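Local coordinates for protein diaminopimelate decarboxylase (Helicobacter pylori, PDB 2QGH) that catalyses the pyridoxal-phosphate-dependent decarboxylation of meso-diaminopimelate to L-lysine, the final step of lysine biosynthesis, at residues Q45-Y50 against S59-A64; I206-L211 against P280-V285; E52-R57 against D260-I265; S72-L77 against L96-K101. All blocks are in the same frame, centred on the assembly; numbering follows the deposited sequence.

Contact 1 of 4, residues Q45-Y50 against S59-A64; sequences QAFLNY and SLICYA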
# COMPACT_ATOMS: atom_id res chain seq x y z
N GLN A 45 8.08 -8.99 -26.19
CA GLN A 45 9.27 -9.81 -26.38
C GLN A 45 9.47 -10.76 -25.20
O GLN A 45 9.83 -11.93 -25.39
CB GLN A 45 10.50 -8.92 -26.57
CG GLN A 45 11.80 -9.66 -26.92
CD GLN A 45 11.69 -10.51 -28.19
OE1 GLN A 45 11.61 -11.74 -28.13
NE2 GLN A 45 11.68 -9.84 -29.34
N ALA A 46 9.23 -10.27 -23.98
CA ALA A 46 9.38 -11.09 -22.78
C ALA A 46 8.37 -12.23 -22.81
O ALA A 46 8.66 -13.35 -22.37
CB ALA A 46 9.18 -10.24 -21.53
N PHE A 47 7.18 -11.95 -23.31
CA PHE A 47 6.14 -12.97 -23.39
C PHE A 47 6.52 -13.99 -24.45
O PHE A 47 6.40 -15.19 -24.23
CB PHE A 47 4.79 -12.36 -23.74
CG PHE A 47 3.72 -13.38 -23.95
CD1 PHE A 47 3.19 -14.07 -22.87
CD2 PHE A 47 3.29 -13.70 -25.23
CE1 PHE A 47 2.24 -15.07 -23.06
CE2 PHE A 47 2.34 -14.70 -25.44
CZ PHE A 47 1.82 -15.39 -24.35
N LEU A 48 6.95 -13.50 -25.61
CA LEU A 48 7.36 -14.37 -26.71
C LEU A 48 8.52 -15.28 -26.33
O LEU A 48 8.69 -16.34 -26.91
CB LEU A 48 7.73 -13.52 -27.93
CG LEU A 48 6.72 -13.45 -29.07
CD1 LEU A 48 5.30 -13.52 -28.54
CD2 LEU A 48 6.95 -12.18 -29.87
N ASN A 49 9.32 -14.88 -25.35
CA ASN A 49 10.44 -15.71 -24.92
C ASN A 49 9.94 -16.92 -24.12
O ASN A 49 10.49 -18.01 -24.23
CB ASN A 49 11.43 -14.89 -24.10
CG ASN A 49 12.11 -13.81 -24.92
OD1 ASN A 49 12.37 -14.00 -26.11
ND2 ASN A 49 12.42 -12.69 -24.28
N TYR A 50 8.89 -16.72 -23.32
CA TYR A 50 8.32 -17.81 -22.54
C TYR A 50 7.58 -18.75 -23.48
O TYR A 50 7.60 -19.96 -23.31
CB TYR A 50 7.34 -17.26 -21.49
CG TYR A 50 7.95 -17.00 -20.14
CD1 TYR A 50 8.01 -18.01 -19.17
CD2 TYR A 50 8.47 -15.75 -19.82
CE1 TYR A 50 8.58 -17.77 -17.92
CE2 TYR A 50 9.05 -15.50 -18.59
CZ TYR A 50 9.10 -16.51 -17.64
OH TYR A 50 9.65 -16.25 -16.41
N SER A 59 2.46 -26.15 -24.08
CA SER A 59 2.54 -25.34 -22.88
C SER A 59 1.61 -24.14 -22.95
O SER A 59 1.18 -23.72 -24.03
CB SER A 59 3.99 -24.88 -22.66
OG SER A 59 4.51 -24.21 -23.79
N LEU A 60 1.29 -23.61 -21.77
CA LEU A 60 0.41 -22.45 -21.66
C LEU A 60 1.04 -21.44 -20.72
O LEU A 60 1.36 -21.76 -19.57
CB LEU A 60 -0.96 -22.87 -21.11
CG LEU A 60 -1.99 -21.74 -20.94
CD1 LEU A 60 -2.24 -21.04 -22.28
CD2 LEU A 60 -3.28 -22.32 -20.38
N ILE A 61 1.22 -20.21 -21.21
CA ILE A 61 1.81 -19.16 -20.40
C ILE A 61 0.71 -18.26 -19.84
O ILE A 61 0.12 -17.45 -20.55
CB ILE A 61 2.80 -18.32 -21.21
CG1 ILE A 61 3.85 -19.25 -21.83
CG2 ILE A 61 3.49 -17.30 -20.31
CD1 ILE A 61 4.52 -20.17 -20.81
N CYS A 62 0.41 -18.42 -18.55
CA CYS A 62 -0.62 -17.63 -17.91
C CYS A 62 -0.05 -16.45 -17.16
O CYS A 62 0.41 -16.59 -16.03
CB CYS A 62 -1.44 -18.50 -16.96
SG CYS A 62 -2.37 -19.79 -17.77
N TYR A 63 -0.09 -15.29 -17.80
CA TYR A 63 0.41 -14.07 -17.20
C TYR A 63 -0.26 -13.77 -15.85
O TYR A 63 -1.48 -13.71 -15.75
CB TYR A 63 0.19 -12.90 -18.17
CG TYR A 63 0.50 -11.56 -17.57
CD1 TYR A 63 1.79 -11.27 -17.13
CD2 TYR A 63 -0.49 -10.61 -17.39
CE1 TYR A 63 2.08 -10.06 -16.52
CE2 TYR A 63 -0.22 -9.40 -16.77
CZ TYR A 63 1.07 -9.13 -16.34
OH TYR A 63 1.35 -7.95 -15.71
N ALA A 64 0.55 -13.61 -14.81
CA ALA A 64 0.02 -13.33 -13.48
C ALA A 64 -0.36 -11.84 -13.40
O ALA A 64 0.51 -10.98 -13.27
CB ALA A 64 1.06 -13.67 -12.42
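Ile61 of strand 59-64 reaches helix 40-52 between two aromatic residues one turn apart, Phe47 and Tyr50, and its side-chain contacts with them are apolar. Its methyl CG2 lies 3.8 Å from CE1 of Phe47, approaching the ring obliquely. The phenyl group and the isoleucine lie alongside each other, running in opposite senses. The first bond of Phe47 does not aim at Ile61; with CG anti to the backbone N (chi1 175°) the ring is carried across to it. Tyr50 uses mainly its base: its CB lies 4.0 Å from CG2 of Ile61 and at a similar distance from CG1, so both branches of the isoleucine bear on it. With chi1 of -55°, Ile61 sends CG1 and its terminal methyl over the end of the helical segment, where CD1 rests 4.0 Å from the carbonyl O of Tyr50.

Tyr50 OH is hydrogen-bonded to Ser283 OG, outside the two segments, while the carbonyl O of Ala46 lies at the ring edge, in its plane. The backbone of the strand is engaged in pairing, Ile61 with Gly83 and both Leu60 and Cys62 with Cys278, which places 59-64 between the last and second strands of the parallel eight-stranded barrel. It is the first barrel strand, and helix 40-52 leads into it. Ala64, at the far end of the strand, touches the cofactor.

The side chains thus meet as hydrocarbon, with one methyl against a carbonyl oxygen. Within this contact the fit rests on buried apolar packing, which is less directional than a hydrogen bond.

Contact 2 of 4, residues I206-L211 against P280-V285; sequences IGSQLL and PGRSIV. With PLP (pyridoxal-5'-phosphate), chain B; LYS (lysine), chain C.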
# COMPACT_ATOMS: atom_id res chain seq x y z
N ILE A 206 6.62 -21.75 -5.44
CA ILE A 206 7.44 -21.60 -4.24
C ILE A 206 7.93 -20.21 -3.83
O ILE A 206 8.49 -20.05 -2.74
CB ILE A 206 8.68 -22.54 -4.29
CG1 ILE A 206 9.55 -22.21 -5.51
CG2 ILE A 206 8.22 -23.98 -4.35
CD1 ILE A 206 10.89 -22.91 -5.51
N GLY A 207 7.72 -19.20 -4.68
CA GLY A 207 8.15 -17.86 -4.33
C GLY A 207 8.26 -16.90 -5.50
O GLY A 207 8.00 -17.28 -6.65
N SER A 208 8.65 -15.66 -5.21
CA SER A 208 8.80 -14.64 -6.24
C SER A 208 10.20 -14.02 -6.23
O SER A 208 10.90 -14.05 -5.22
CB SER A 208 7.75 -13.53 -6.03
OG SER A 208 7.79 -12.59 -7.08
N GLN A 209 10.60 -13.45 -7.37
CA GLN A 209 11.91 -12.82 -7.51
C GLN A 209 13.00 -13.82 -7.16
O GLN A 209 13.91 -13.52 -6.39
CB GLN A 209 11.99 -11.58 -6.62
CG GLN A 209 13.32 -10.79 -6.66
CD GLN A 209 13.76 -10.43 -8.07
OE1 GLN A 209 12.94 -10.14 -8.94
NE2 GLN A 209 15.07 -10.42 -8.30
N LEU A 210 12.91 -15.01 -7.73
CA LEU A 210 13.88 -16.08 -7.48
C LEU A 210 15.08 -15.97 -8.42
O LEU A 210 14.92 -15.85 -9.63
CB LEU A 210 13.21 -17.44 -7.66
CG LEU A 210 11.93 -17.69 -6.88
CD1 LEU A 210 11.52 -19.14 -7.03
CD2 LEU A 210 12.14 -17.36 -5.41
N LEU A 211 16.28 -16.02 -7.85
CA LEU A 211 17.50 -15.93 -8.65
C LEU A 211 18.21 -17.28 -8.74
O LEU A 211 19.10 -17.47 -9.57
CB LEU A 211 18.45 -14.89 -8.07
CG LEU A 211 18.12 -13.39 -8.15
CD1 LEU A 211 17.84 -12.97 -9.58
CD2 LEU A 211 16.93 -13.09 -7.28
N PRO A 280 4.23 -16.69 -15.23
CA PRO A 280 5.15 -15.56 -15.08
C PRO A 280 4.43 -14.23 -14.91
O PRO A 280 3.43 -13.95 -15.58
CB PRO A 280 5.96 -15.62 -16.37
CG PRO A 280 4.93 -16.04 -17.36
CD PRO A 280 4.22 -17.17 -16.63
N GLY A 281 4.94 -13.40 -14.01
CA GLY A 281 4.36 -12.10 -13.78
C GLY A 281 5.41 -11.01 -13.91
O GLY A 281 5.45 -10.28 -14.91
N ARG A 282 6.27 -10.91 -12.91
CA ARG A 282 7.35 -9.93 -12.86
C ARG A 282 8.21 -9.93 -14.12
O ARG A 282 8.38 -8.90 -14.78
CB ARG A 282 8.23 -10.20 -11.64
CG ARG A 282 9.11 -9.04 -11.22
CD ARG A 282 10.17 -9.51 -10.23
NE ARG A 282 9.60 -10.12 -9.03
CZ ARG A 282 9.04 -9.43 -8.04
NH1 ARG A 282 8.99 -8.10 -8.08
NH2 ARG A 282 8.52 -10.07 -7.01
N SER A 283 8.76 -11.10 -14.45
CA SER A 283 9.62 -11.25 -15.63
C SER A 283 8.96 -10.88 -16.96
O SER A 283 9.62 -10.81 -17.99
CB SER A 283 10.18 -12.67 -15.70
OG SER A 283 9.15 -13.64 -15.63
N ILE A 284 7.65 -10.64 -16.94
CA ILE A 284 6.96 -10.27 -18.17
C ILE A 284 6.86 -8.75 -18.29
O ILE A 284 7.06 -8.20 -19.37
CB ILE A 284 5.52 -10.84 -18.22
CG1 ILE A 284 5.53 -12.37 -18.22
CG2 ILE A 284 4.79 -10.29 -19.46
CD1 ILE A 284 6.05 -13.00 -19.50
N VAL A 285 6.56 -8.08 -17.18
CA VAL A 285 6.35 -6.64 -17.21
C VAL A 285 7.32 -5.73 -16.46
O VAL A 285 7.38 -4.54 -16.75
CB VAL A 285 4.93 -6.28 -16.70
CG1 VAL A 285 3.88 -6.84 -17.63
CG2 VAL A 285 4.72 -6.83 -15.29
N1 PLP B . 1.54 -17.60 -9.72
C2 PLP B . 1.14 -17.56 -8.37
C2A PLP B . 0.21 -18.58 -7.83
C3 PLP B . 1.66 -16.49 -7.53
O3 PLP B . 1.29 -16.40 -6.20
C4 PLP B . 2.53 -15.54 -8.06
C4A PLP B . 3.19 -14.67 -7.05
C5 PLP B . 2.91 -15.58 -9.41
C6 PLP B . 2.42 -16.65 -10.25
C5A PLP B . 3.61 -14.52 -10.14
O4P PLP B . 4.99 -14.62 -9.88
P PLP B . 5.95 -13.68 -10.46
O1P PLP B . 5.53 -12.19 -10.66
O2P PLP B . 6.31 -14.34 -11.86
O3P PLP B . 7.18 -13.67 -9.47
N LYS C . 4.18 -7.96 -4.47
CA LYS C . 5.50 -8.68 -4.45
C LYS C . 6.61 -7.76 -4.96
O LYS C . 6.34 -6.55 -5.08
CB LYS C . 5.42 -9.95 -5.31
CG LYS C . 4.45 -10.99 -4.75
CD LYS C . 4.10 -12.07 -5.76
CE LYS C . 3.15 -13.08 -5.13
NZ LYS C . 2.59 -14.10 -6.08
OXT LYS C . 7.73 -8.26 -5.23
O HOH W 1 9.66 -12.80 -9.79
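Arg282 and Ser208 meet at the edge of the guanidinium group, where NH2 donates to Ser208 OG over 2.6 Å with an N-H...O angle of 151°. The serine oxygen lies close to the guanidinium plane but tilted from it. Its hydroxyl passes the link onward by donating to PLP O3P at 2.7 Å. Gln209 approaches differently: its side chain crosses that of Arg282 at about a right angle, the amide and guanidinium planes being 78° apart. Its OE1 comes to 3.1 Å from Arg282 CD and takes its hydrogen bond from the backbone N of Val248.

Arg282 runs extended from the backbone until a bend at chi3 (-59°) places the guanidinium beside the carboxylate of the bound lysine. NH2 also gives a bond to the lysine carboxylate atom OXT at 2.7 Å, and NH1 adds a weak one to the same oxygen.

Both segments follow barrel strands, 197-203 and 275-278, at the ends where the cofactor binds, as expected of a fold-type III, PLP-dependent barrel. Gly281 is the N-cap of helix 282-285, so the phosphate sits at a helix N terminus, whose dipole would be expected to favour its charge. Gly281 N donates to PLP O2P and Arg282 N to PLP O1P, both at 2.7 Å. One water accepts from Gln209 N and Arg282 NE and donates to PLP O3P, linking both segments to the phosphate. At the other end of the bound lysine, its NZ lies 1.3 Å from PLP C4A, a bonding distance consistent with an imine between product and cofactor. Glu350 of the second subunit, Arg318 and Tyr322 also bind the lysine.

Contact 3 of 4, residues E52-R57 against D260-I265; sequences EAFKGR and DYAQGI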
# COMPACT_ATOMS: atom_id res chain seq x y z
N GLU A 52 8.24 -19.44 -26.59
CA GLU A 52 9.14 -20.25 -27.39
C GLU A 52 10.05 -21.15 -26.56
O GLU A 52 10.56 -22.16 -27.06
CB GLU A 52 10.00 -19.36 -28.29
CG GLU A 52 11.07 -18.58 -27.54
CD GLU A 52 12.13 -17.98 -28.46
OE1 GLU A 52 13.10 -17.38 -27.94
OE2 GLU A 52 11.98 -18.10 -29.69
N ALA A 53 10.27 -20.79 -25.30
CA ALA A 53 11.12 -21.58 -24.43
C ALA A 53 10.57 -23.00 -24.28
O ALA A 53 11.23 -23.89 -23.75
CB ALA A 53 11.22 -20.91 -23.06
N PHE A 54 9.35 -23.19 -24.76
CA PHE A 54 8.69 -24.49 -24.69
C PHE A 54 8.05 -24.84 -26.03
O PHE A 54 6.83 -24.76 -26.19
CB PHE A 54 7.62 -24.46 -23.60
CG PHE A 54 8.17 -24.46 -22.20
CD1 PHE A 54 8.70 -25.63 -21.66
CD2 PHE A 54 8.15 -23.31 -21.43
CE1 PHE A 54 9.20 -25.64 -20.36
CE2 PHE A 54 8.65 -23.31 -20.13
CZ PHE A 54 9.18 -24.48 -19.60
N LYS A 55 8.88 -25.24 -26.98
CA LYS A 55 8.40 -25.62 -28.31
C LYS A 55 8.31 -27.15 -28.41
O LYS A 55 7.41 -27.69 -29.06
CB LYS A 55 9.34 -25.08 -29.38
CG LYS A 55 9.46 -23.57 -29.40
CD LYS A 55 10.64 -23.12 -30.24
CE LYS A 55 10.53 -23.61 -31.67
NZ LYS A 55 9.31 -23.07 -32.34
N GLY A 56 9.25 -27.83 -27.76
CA GLY A 56 9.26 -29.28 -27.78
C GLY A 56 8.19 -29.89 -26.90
O GLY A 56 8.26 -31.07 -26.54
N ARG A 57 7.19 -29.08 -26.55
CA ARG A 57 6.08 -29.52 -25.71
C ARG A 57 4.90 -28.57 -25.77
O ARG A 57 5.02 -27.42 -26.19
CB ARG A 57 6.53 -29.62 -24.25
CG ARG A 57 7.23 -30.90 -23.87
CD ARG A 57 6.67 -31.45 -22.57
NE ARG A 57 7.36 -32.66 -22.14
CZ ARG A 57 6.94 -33.45 -21.16
NH1 ARG A 57 5.82 -33.15 -20.51
NH2 ARG A 57 7.64 -34.52 -20.82
N ASP A 260 17.72 -22.71 -19.46
CA ASP A 260 18.06 -23.58 -18.35
C ASP A 260 16.81 -23.93 -17.55
O ASP A 260 16.65 -25.07 -17.09
CB ASP A 260 19.09 -22.88 -17.46
CG ASP A 260 20.37 -22.52 -18.21
OD1 ASP A 260 21.10 -21.61 -17.77
OD2 ASP A 260 20.64 -23.16 -19.25
N TYR A 261 15.91 -22.96 -17.40
CA TYR A 261 14.66 -23.14 -16.67
C TYR A 261 13.84 -24.25 -17.33
O TYR A 261 13.41 -25.21 -16.67
CB TYR A 261 13.86 -21.83 -16.70
CG TYR A 261 12.48 -21.86 -16.06
CD1 TYR A 261 12.32 -22.00 -14.68
CD2 TYR A 261 11.34 -21.62 -16.83
CE1 TYR A 261 11.06 -21.88 -14.08
CE2 TYR A 261 10.08 -21.50 -16.25
CZ TYR A 261 9.94 -21.62 -14.87
OH TYR A 261 8.70 -21.43 -14.29
N ALA A 262 13.62 -24.10 -18.64
CA ALA A 262 12.85 -25.06 -19.41
C ALA A 262 13.54 -26.42 -19.42
O ALA A 262 12.89 -27.45 -19.23
CB ALA A 262 12.66 -24.55 -20.84
N GLN A 263 14.86 -26.42 -19.65
CA GLN A 263 15.60 -27.68 -19.68
C GLN A 263 15.40 -28.41 -18.36
O GLN A 263 15.13 -29.61 -18.33
CB GLN A 263 17.10 -27.42 -19.93
CG GLN A 263 17.81 -28.60 -20.61
CD GLN A 263 19.29 -28.37 -20.85
OE1 GLN A 263 20.10 -28.47 -19.94
NE2 GLN A 263 19.65 -28.06 -22.10
N GLY A 264 15.52 -27.67 -17.26
CA GLY A 264 15.35 -28.27 -15.95
C GLY A 264 13.99 -28.91 -15.74
O GLY A 264 13.90 -30.05 -15.27
N ILE A 265 12.94 -28.18 -16.10
CA ILE A 265 11.58 -28.67 -15.93
C ILE A 265 11.28 -29.85 -16.85
O ILE A 265 10.52 -30.75 -16.49
CB ILE A 265 10.55 -27.53 -16.14
CG1 ILE A 265 10.71 -26.50 -15.01
CG2 ILE A 265 9.13 -28.08 -16.15
CD1 ILE A 265 9.93 -25.21 -15.21
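The ring of Phe54 receives Ala262 over one face, the methyl CB standing 3.6 Å above the ring plane and offset toward the rim. It lies 4.0 Å from the ring centroid and 27° off the normal, which makes this a CH-pi contact. The nearer rim carbons are CE1 and CZ, and Ala262 CA approaches them as well, so the helix backbone itself comes close to the ring. A second flat group, the ring of Tyr261, carries Ile265 CD1 over one of its faces, an internal packing of the helix one turn along.

Phe54 is brought to this position by its first torsion (chi1 -73°), which sets CG anti to the carbonyl carbon and lets the ring reach the helix although its first bond does not aim there. Ala53 completes the contact from the neighbouring position. Its carbonyl O lies 3.3 Å from Ala262 CB, and its own methyl is 4.5 Å from the same atom. One alanine methyl is therefore met by a ring face, a carbonyl oxygen and another methyl. The small side chain is consistent with the close approach of the loop, with the CA atoms of Ala53 and Ala262 6.3 Å apart.

Segment 52-57 is the connection from helix 40-52 to the first barrel strand, and helix 258-268 is the outer helix between the last two strands. Phe54 also packs on Ile276 and Cys278 of strand 275-278, and Arg57 NH1 bonds to Leu272 O ahead of that strand. Tyr261 and Ile265 of the same helix also pack on helix 213-232, so helix 258-268 touches both that helix and the loop.

Contact 4 of 4, residues S72-L77 against L96-K101; sequences SILSLL and LKAGIK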
# COMPACT_ATOMS: atom_id res chain seq x y z
N SER A 72 -4.85 -2.22 -21.14
CA SER A 72 -4.10 -2.13 -22.39
C SER A 72 -3.02 -3.18 -22.50
O SER A 72 -2.89 -3.82 -23.54
CB SER A 72 -3.48 -0.74 -22.54
OG SER A 72 -4.49 0.20 -22.86
N ILE A 73 -2.26 -3.39 -21.43
CA ILE A 73 -1.22 -4.40 -21.51
C ILE A 73 -1.84 -5.80 -21.61
O ILE A 73 -1.33 -6.65 -22.34
CB ILE A 73 -0.25 -4.34 -20.31
CG1 ILE A 73 -0.34 -5.64 -19.51
CG2 ILE A 73 -0.51 -3.09 -19.49
CD1 ILE A 73 0.73 -5.81 -18.49
N LEU A 74 -2.93 -6.05 -20.88
CA LEU A 74 -3.58 -7.35 -20.94
C LEU A 74 -4.07 -7.61 -22.36
O LEU A 74 -4.05 -8.74 -22.84
CB LEU A 74 -4.76 -7.42 -19.96
CG LEU A 74 -4.47 -7.41 -18.45
CD1 LEU A 74 -5.77 -7.51 -17.68
CD2 LEU A 74 -3.57 -8.57 -18.08
N SER A 75 -4.51 -6.55 -23.04
CA SER A 75 -5.00 -6.67 -24.40
C SER A 75 -3.84 -7.04 -25.34
O SER A 75 -4.00 -7.84 -26.26
CB SER A 75 -5.63 -5.36 -24.85
OG SER A 75 -6.24 -5.50 -26.12
N LEU A 76 -2.69 -6.43 -25.11
CA LEU A 76 -1.51 -6.71 -25.91
C LEU A 76 -1.16 -8.19 -25.72
O LEU A 76 -0.86 -8.91 -26.68
CB LEU A 76 -0.34 -5.84 -25.47
CG LEU A 76 1.05 -6.36 -25.87
CD1 LEU A 76 1.15 -6.47 -27.39
CD2 LEU A 76 2.12 -5.42 -25.33
N LEU A 77 -1.22 -8.66 -24.48
CA LEU A 77 -0.90 -10.05 -24.23
C LEU A 77 -1.93 -10.97 -24.85
O LEU A 77 -1.60 -12.06 -25.31
CB LEU A 77 -0.79 -10.30 -22.73
CG LEU A 77 0.46 -9.68 -22.09
CD1 LEU A 77 0.30 -9.61 -20.58
CD2 LEU A 77 1.69 -10.49 -22.48
N LEU A 96 -10.86 -11.17 -19.15
CA LEU A 96 -11.89 -11.44 -20.15
C LEU A 96 -12.21 -10.20 -20.96
O LEU A 96 -12.41 -10.26 -22.17
CB LEU A 96 -13.17 -11.95 -19.48
CG LEU A 96 -13.13 -13.38 -18.92
CD1 LEU A 96 -14.42 -13.68 -18.19
CD2 LEU A 96 -12.91 -14.36 -20.06
N LYS A 97 -12.26 -9.07 -20.28
CA LYS A 97 -12.56 -7.79 -20.91
C LYS A 97 -11.43 -7.35 -21.84
O LYS A 97 -11.67 -6.61 -22.79
CB LYS A 97 -12.79 -6.73 -19.82
CG LYS A 97 -13.25 -5.36 -20.31
CD LYS A 97 -13.43 -4.40 -19.13
CE LYS A 97 -13.85 -3.00 -19.59
NZ LYS A 97 -15.24 -2.96 -20.12
N ALA A 98 -10.22 -7.81 -21.58
CA ALA A 98 -9.08 -7.44 -22.42
C ALA A 98 -8.93 -8.37 -23.60
O ALA A 98 -8.08 -8.15 -24.46
CB ALA A 98 -7.80 -7.42 -21.60
N GLY A 99 -9.73 -9.43 -23.65
CA GLY A 99 -9.68 -10.36 -24.77
C GLY A 99 -9.02 -11.71 -24.53
O GLY A 99 -8.82 -12.48 -25.48
N ILE A 100 -8.67 -12.01 -23.29
CA ILE A 100 -8.04 -13.28 -22.99
C ILE A 100 -9.12 -14.36 -23.02
O ILE A 100 -10.22 -14.15 -22.53
CB ILE A 100 -7.31 -13.22 -21.63
CG1 ILE A 100 -6.05 -12.35 -21.80
CG2 ILE A 100 -6.93 -14.62 -21.15
CD1 ILE A 100 -5.32 -12.06 -20.54
N LYS A 101 -8.82 -15.50 -23.65
CA LYS A 101 -9.80 -16.58 -23.74
C LYS A 101 -10.05 -17.20 -22.38
O LYS A 101 -9.12 -17.47 -21.62
CB LYS A 101 -9.33 -17.67 -24.71
CG LYS A 101 -9.02 -17.21 -26.11
CD LYS A 101 -10.23 -16.60 -26.80
CE LYS A 101 -9.89 -16.23 -28.24
NZ LYS A 101 -11.03 -15.64 -28.99
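Leu74 and Ala98 pack through their CB atoms, 3.5 Å apart, which is tighter than usual for two carbons. The leucine places CG beside its backbone N and anti to the carbonyl carbon (chi1 -69°). The branch beyond CB is left to pack on Leu65 and on Tyr63 of strand 59-64.

Ser75 meets Ala98 O mainly through its CA, with CB and OG close to the same oxygen. The CA points a C-H at Ala98 O, 3.4 Å away with an angle of 149° at the hydrogen, a CA-H...O contact that suits the close backbones: the CA atoms of Ser75 and Ala98 lie 4.6 Å apart. With OG anti to the backbone N (chi1 -174°), Ser75 OG lies 3.6 Å from Ala98 O.

The segments belong to helices 71-79 and 89-97, which follow the first and second strands of the barrel and are neighbours on its outer layer. Gly99, the first residue to leave helical angles, forms a Schellman motif: it has positive phi, and its N bonds back to Leu96 O at 3.2 Å. This turn leads the chain off toward strand 105-107.

Past the turn, Ile100 sends an extended side chain back to the first helix, where CD1 reaches 4.2 Å from Leu74 O. The second subunit lies close by: its Leu422 packs on Ser75 and its Glu419 forms a salt bridge with Lys97 NZ.

From the N terminus, contact 1 closes first, a short loop of eight residues joining helix 40-52 to the first barrel strand. Segment 52-57 lies inside that loop and opens contact 3, so contacts 1 and 3 cross. Contact 4 then closes between 72-77 and 96-101, nested within the span of contact 3, and links the helices after the first two strands. Contact 2 opens at 206-211 before contact 3 closes at 260-265, and closes at 280-285, so these two cross as well. Tyr63 and Phe47 join contact 1 to contact 4, while Tyr50 and Ala64 join it to contact 2, linking the barrel's start to its end.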